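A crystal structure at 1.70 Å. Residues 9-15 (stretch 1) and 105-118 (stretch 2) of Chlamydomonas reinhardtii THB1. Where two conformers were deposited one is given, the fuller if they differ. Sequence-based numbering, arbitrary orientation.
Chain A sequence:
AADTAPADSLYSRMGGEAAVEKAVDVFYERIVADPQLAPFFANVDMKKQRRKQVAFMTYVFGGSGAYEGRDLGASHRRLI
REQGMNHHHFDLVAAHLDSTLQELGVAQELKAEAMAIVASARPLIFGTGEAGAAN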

ATOM      1  N   SER A   9      18.409  -0.805  -0.270  1.00 14.35           N
ATOM      2  CA  SER A   9      17.045  -1.297  -0.365  1.00 12.91           C
ATOM      3  C   SER A   9      16.243  -0.446  -1.327  1.00 14.53           C
ATOM      4  O   SER A   9      16.585   0.704  -1.632  1.00 13.96           O
ATOM      5  CB  SER A   9      16.344  -1.262   0.993  1.00 14.59           C
ATOM      6  OG  SER A   9      16.213   0.081   1.443  1.00 13.38           O
ATOM      7  N   LEU A  10      15.147  -1.034  -1.807  1.00 12.72           N
ATOM      8  CA  LEU A  10      14.220  -0.293  -2.656  1.00 11.85           C
ATOM      9  C   LEU A  10      13.719   0.940  -1.932  1.00 14.03           C
ATOM     10  O   LEU A  10      13.696   2.035  -2.489  1.00 12.74           O
ATOM     11  CB  LEU A  10      13.053  -1.187  -3.048  1.00 11.68           C
ATOM     12  CG  LEU A  10      11.894  -0.463  -3.738  1.00 12.61           C
ATOM     13  CD1 LEU A  10      12.337   0.094  -5.101  1.00 15.09           C
ATOM     14  CD2 LEU A  10      10.675  -1.397  -3.877  1.00 13.54           C
ATOM     15  N   TYR A  11      13.322   0.764  -0.672  1.00 11.76           N
ATOM     16  CA  TYR A  11      12.923   1.872   0.186  1.00 10.62           C
ATOM     17  C   TYR A  11      13.929   3.011   0.159  1.00 11.70           C
ATOM     18  O   TYR A  11      13.568   4.157  -0.101  1.00 11.75           O
ATOM     19  CB  TYR A  11      12.778   1.338   1.600  1.00 13.31           C
ATOM     20  CG  TYR A  11      12.432   2.353   2.659  1.00 11.18           C
ATOM     21  CD1 TYR A  11      13.421   2.829   3.535  1.00  8.28           C
ATOM     22  CD2 TYR A  11      11.127   2.784   2.832  1.00  8.96           C
ATOM     23  CE1 TYR A  11      13.091   3.723   4.548  1.00 11.77           C
ATOM     24  CE2 TYR A  11      10.786   3.678   3.849  1.00  9.03           C
ATOM     25  CZ  TYR A  11      11.781   4.144   4.691  1.00 11.53           C
ATOM     26  OH  TYR A  11      11.477   4.997   5.730  1.00 10.96           O
ATOM     27  N   SER A  12      15.205   2.715   0.445  1.00 12.31           N
ATOM     28  CA  SER A  12      16.195   3.784   0.458  0.68 13.92           C
ATOM     29  C   SER A  12      16.368   4.400  -0.919  1.00 12.46           C
ATOM     30  O   SER A  12      16.470   5.631  -1.044  1.00 13.36           O
ATOM     31  CB  SER A  12      17.523   3.261   0.995  0.68 12.87           C
ATOM     32  OG  SER A  12      17.311   2.859   2.326  0.68 14.55           O
ATOM     33  N   ARG A  13      16.381   3.566  -1.965  1.00 11.84           N
ATOM     34  CA  ARG A  13      16.634   4.059  -3.318  1.00 13.71           C
ATOM     35  C   ARG A  13      15.504   4.941  -3.820  1.00 14.51           C
ATOM     36  O   ARG A  13      15.732   5.854  -4.624  1.00 15.57           O
ATOM     37  CB  ARG A  13      16.864   2.876  -4.243  1.00 11.79           C
ATOM     38  CG  ARG A  13      18.220   2.165  -3.975  1.00 13.41           C
ATOM     39  CD  ARG A  13      18.477   0.949  -4.880  1.00 16.06           C
ATOM     40  NE  ARG A  13      17.678  -0.222  -4.523  1.00 20.18           N
ATOM     41  CZ  ARG A  13      16.737  -0.744  -5.312  1.00 22.17           C
ATOM     42  NH1 ARG A  13      16.512  -0.209  -6.500  1.00 22.92           N
ATOM     43  NH2 ARG A  13      16.045  -1.807  -4.937  1.00 23.51           N
ATOM     44  N   MET A  14      14.283   4.690  -3.361  1.00 14.78           N
ATOM     45  CA  MET A  14      13.189   5.527  -3.824  0.55 14.80           C
ATOM     46  C   MET A  14      13.073   6.825  -3.034  1.00 16.23           C
ATOM     47  O   MET A  14      12.209   7.647  -3.356  1.00 18.81           O
ATOM     48  CB  MET A  14      11.868   4.733  -3.793  0.55 15.76           C
ATOM     49  CG  MET A  14      11.357   4.339  -2.418  0.55 13.51           C
ATOM     50  SD  MET A  14      10.041   3.072  -2.486  0.55 18.44           S
ATOM     51  CE  MET A  14       9.164   3.580  -3.977  0.55 19.23           C
ATOM     52  N   GLY A  15      13.940   7.047  -2.051  1.00 15.90           N
ATOM     53  CA  GLY A  15      13.895   8.269  -1.273  1.00 15.89           C
ATOM     54  C   GLY A  15      13.501   8.072   0.170  1.00 20.79           C
ATOM     55  O   GLY A  15      13.363   9.062   0.900  1.00 18.05           O
TER
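Stretch 2 (105-118) GVAQELKAEAMAIV

A single turn of helix can dock on a long helix by driving one side chain into it, and here that side chain is Leu-10, which sits as a knob in a hole formed by Leu-110, Glu-113, Ala-114 and Ile-117. These four belong to one helix at spacings of three and four residues, so they line a single flank of it and leave a hollow between successive turns. Leu-10, with chi1 in the t well and chi2 in p, fills this hollow with both of its methyl groups. Its CD2 lies 3.7 Å from Ala-114 CA and 3.7 Å from Ile-117 CD1. The side chain of Ala-114 joins the contact as well, its CB 3.9 Å from Leu-10 CD2. On the side of Leu-110, CD1 of Leu-10 is 4.0 Å from Leu-110 CB and 3.8 Å from Leu-110 O, a carbonyl already engaged within its own helix by Ala-114 N at 2.9 Å.

The two partners are unequal in length. Stretch 1 is helical from Leu-10 to Arg-13, opened by a cap in which Ser-12 N donates to Ser-9 OG at 3.0 Å and closed by a Schellman motif at Gly-15, where phi is positive. Stretch 2 leaves a preceding helix through a similar motif at Gly-105, runs extended through Val-106 and Ala-107, the latter at the N-cap, and is helical from Gln-108 through Val-118 and beyond. The contacts give the direction: Leu-10 reaches forward to Ile-117, whereas Met-14 reaches back to Val-106, so the chains run in broadly opposite senses. The backbones are closest at Met-14 and Val-106, with 6.5 Å between Met-14 CA and Val-106 CA.

Met-14 extends the apolar contact at this end. Its CE rests 4.3 Å from Val-106 CG1 and 4.4 Å from Ala-114 CB, while its CB is 4.4 Å from Leu-110 CD1. Leu-110 thus meets both Leu-10 and Met-14, and its CD2 also comes within 3.0 Å of Arg-13 NH1, a tight approach of a methyl to a guanidinium.

At the more exposed margin, Arg-13 and Glu-113 form a salt bridge. Arg-13 NH2 donates to Glu-113 OE1 at 3.1 Å, with an almost linear N-H...O angle of 178° and the carboxylate oxygen near the guanidinium plane. The same OE1 is 3.8 Å from Leu-10 CD1, so the charged pair borders the knob directly. In all, 383 Å² is buried, summed over both sides, a modest area organised around one leucine.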

ATOM      1  N   GLY A 105       7.325  10.993  -9.460  1.00 15.05           N
ATOM      2  CA  GLY A 105       8.586  10.971 -10.162  1.00 20.45           C
ATOM      3  C   GLY A 105       9.465   9.791  -9.839  1.00 21.34           C
ATOM      4  O   GLY A 105      10.676   9.864 -10.061  1.00 20.00           O
ATOM      5  N   VAL A 106       8.903   8.713  -9.296  1.00 13.95           N
ATOM      6  CA  VAL A 106       9.705   7.533  -8.989  1.00 11.83           C
ATOM      7  C   VAL A 106      10.226   6.939 -10.286  1.00 13.73           C
ATOM      8  O   VAL A 106       9.472   6.779 -11.245  1.00 15.02           O
ATOM      9  CB  VAL A 106       8.867   6.522  -8.191  1.00 13.64           C
ATOM     10  CG1 VAL A 106       9.681   5.274  -7.932  1.00 12.56           C
ATOM     11  CG2 VAL A 106       8.441   7.137  -6.855  1.00 16.68           C
ATOM     12  N   ALA A 107      11.515   6.613 -10.326  1.00 14.49           N
ATOM     13  CA  ALA A 107      12.098   6.051 -11.540  1.00 18.18           C
ATOM     14  C   ALA A 107      11.368   4.778 -11.963  1.00 18.69           C
ATOM     15  O   ALA A 107      10.934   3.982 -11.126  1.00 13.87           O
ATOM     16  CB  ALA A 107      13.574   5.760 -11.329  1.00 16.50           C
ATOM     17  N   GLN A 108      11.229   4.593 -13.279  1.00 15.01           N
ATOM     18  CA  GLN A 108      10.419   3.497 -13.795  1.00 17.58           C
ATOM     19  C   GLN A 108      10.847   2.141 -13.237  1.00 12.93           C
ATOM     20  O   GLN A 108       9.994   1.301 -12.909  1.00 13.60           O
ATOM     21  CB  GLN A 108      10.473   3.500 -15.323  1.00 22.34           C
ATOM     22  CG  GLN A 108       9.804   2.316 -15.968  1.00 25.03           C
ATOM     23  CD  GLN A 108       8.284   2.362 -15.888  1.00 54.32           C
ATOM     24  OE1 GLN A 108       7.689   3.433 -15.714  1.00 55.36           O
ATOM     25  NE2 GLN A 108       7.646   1.191 -16.017  1.00 43.69           N
ATOM     26  N   GLU A 109      12.155   1.886 -13.136  1.00 13.59           N
ATOM     27  CA  GLU A 109      12.610   0.594 -12.620  0.60 13.20           C
ATOM     28  C   GLU A 109      12.202   0.406 -11.163  1.00 12.80           C
ATOM     29  O   GLU A 109      11.822  -0.699 -10.752  1.00 10.69           O
ATOM     30  CB  GLU A 109      14.132   0.460 -12.744  0.60 15.82           C
ATOM     31  CG  GLU A 109      14.683   0.581 -14.145  0.60 19.37           C
ATOM     32  CD  GLU A 109      14.513   1.961 -14.759  0.60 18.61           C
ATOM     33  OE1 GLU A 109      14.386   2.961 -14.016  0.60 19.57           O
ATOM     34  OE2 GLU A 109      14.485   2.037 -15.994  0.60 13.97           O
ATOM     35  N   LEU A 110      12.287   1.477 -10.361  1.00 14.52           N
ATOM     36  CA  LEU A 110      11.914   1.363  -8.957  1.00 11.95           C
ATOM     37  C   LEU A 110      10.409   1.228  -8.814  1.00 11.30           C
ATOM     38  O   LEU A 110       9.919   0.458  -7.979  1.00 12.44           O
ATOM     39  CB  LEU A 110      12.417   2.583  -8.172  1.00 13.06           C
ATOM     40  CG  LEU A 110      13.921   2.856  -8.267  1.00 17.43           C
ATOM     41  CD1 LEU A 110      14.337   3.953  -7.306  1.00 19.07           C
ATOM     42  CD2 LEU A 110      14.654   1.605  -7.960  1.00 25.65           C
ATOM     43  N   LYS A 111       9.652   1.973  -9.625  1.00  8.67           N
ATOM     44  CA  LYS A 111       8.202   1.801  -9.603  1.00 10.73           C
ATOM     45  C   LYS A 111       7.803   0.358  -9.933  1.00  9.03           C
ATOM     46  O   LYS A 111       6.930  -0.211  -9.282  1.00 10.69           O
ATOM     47  CB  LYS A 111       7.539   2.792 -10.566  1.00 11.93           C
ATOM     48  CG  LYS A 111       6.005   2.753 -10.480  1.00 10.31           C
ATOM     49  CD  LYS A 111       5.366   3.910 -11.314  1.00 12.16           C
ATOM     50  CE  LYS A 111       5.691   3.798 -12.791  1.00 19.74           C
ATOM     51  NZ  LYS A 111       4.845   2.758 -13.397  1.00 23.28           N
ATOM     52  N   ALA A 112       8.458  -0.264 -10.935  1.00  9.29           N
ATOM     53  CA  ALA A 112       8.119  -1.635 -11.290  1.00 10.07           C
ATOM     54  C   ALA A 112       8.414  -2.576 -10.142  1.00  8.76           C
ATOM     55  O   ALA A 112       7.625  -3.485  -9.854  1.00 10.85           O
ATOM     56  CB  ALA A 112       8.899  -2.073 -12.533  1.00 11.74           C
ATOM     57  N   GLU A 113       9.555  -2.380  -9.478  1.00  8.84           N
ATOM     58  CA  GLU A 113       9.893  -3.229  -8.343  1.00  9.38           C
ATOM     59  C   GLU A 113       8.848  -3.086  -7.244  1.00  9.30           C
ATOM     60  O   GLU A 113       8.357  -4.080  -6.693  1.00 11.10           O
ATOM     61  CB  GLU A 113      11.277  -2.872  -7.807  1.00 10.75           C
ATOM     62  CG  GLU A 113      11.686  -3.862  -6.720  1.00 12.67           C
ATOM     63  CD  GLU A 113      13.131  -3.724  -6.272  1.00 16.09           C
ATOM     64  OE1 GLU A 113      13.872  -2.915  -6.862  1.00 17.27           O
ATOM     65  OE2 GLU A 113      13.508  -4.447  -5.324  1.00 30.38           O
ATOM     66  N   ALA A 114       8.524  -1.838  -6.893  1.00  8.38           N
ATOM     67  CA  ALA A 114       7.549  -1.595  -5.837  1.00  9.13           C
ATOM     68  C   ALA A 114       6.220  -2.233  -6.187  1.00 11.53           C
ATOM     69  O   ALA A 114       5.580  -2.882  -5.345  1.00 12.45           O
ATOM     70  CB  ALA A 114       7.393  -0.082  -5.617  1.00 10.14           C
ATOM     71  N   MET A 115       5.802  -2.099  -7.439  1.00 10.13           N
ATOM     72  CA  MET A 115       4.480  -2.601  -7.775  1.00  8.45           C
ATOM     73  C   MET A 115       4.476  -4.118  -7.854  1.00 13.74           C
ATOM     74  O   MET A 115       3.445  -4.743  -7.588  1.00 13.49           O
ATOM     75  CB  MET A 115       3.997  -1.969  -9.081  1.00 10.74           C
ATOM     76  CG  MET A 115       3.706  -0.479  -8.972  1.00 12.60           C
ATOM     77  SD  MET A 115       2.676   0.052  -7.575  1.00 16.37           S
ATOM     78  CE  MET A 115       1.255  -1.041  -7.801  1.00 15.66           C
ATOM     79  N   ALA A 116       5.613  -4.737  -8.183  1.00 11.34           N
ATOM     80  CA  ALA A 116       5.663  -6.197  -8.121  1.00 12.46           C
ATOM     81  C   ALA A 116       5.586  -6.691  -6.688  1.00 14.26           C
ATOM     82  O   ALA A 116       4.987  -7.740  -6.414  1.00 12.75           O
ATOM     83  CB  ALA A 116       6.935  -6.697  -8.789  1.00 13.17           C
ATOM     84  N   ILE A 117       6.212  -5.964  -5.767  1.00 10.80           N
ATOM     85  CA  ILE A 117       6.101  -6.296  -4.351  1.00  9.80           C
ATOM     86  C   ILE A 117       4.656  -6.152  -3.880  1.00 10.27           C
ATOM     87  O   ILE A 117       4.130  -7.025  -3.174  1.00 13.75           O
ATOM     88  CB  ILE A 117       7.063  -5.426  -3.523  1.00 11.41           C
ATOM     89  CG1 ILE A 117       8.509  -5.789  -3.818  1.00 11.83           C
ATOM     90  CG2 ILE A 117       6.757  -5.584  -2.034  1.00 13.91           C
ATOM     91  CD1 ILE A 117       9.497  -4.801  -3.264  1.00 14.85           C
ATOM     92  N   VAL A 118       3.982  -5.070  -4.274  1.00 12.51           N
ATOM     93  CA  VAL A 118       2.559  -4.969  -3.960  1.00 13.58           C
ATOM     94  C   VAL A 118       1.785  -6.132  -4.575  1.00 17.55           C
ATOM     95  O   VAL A 118       0.871  -6.687  -3.954  1.00 15.99           O
ATOM     96  CB  VAL A 118       2.008  -3.611  -4.413  1.00 17.91           C
ATOM     97  CG1 VAL A 118       0.477  -3.572  -4.228  1.00 20.65           C
ATOM     98  CG2 VAL A 118       2.684  -2.524  -3.637  1.00 16.30           C
TER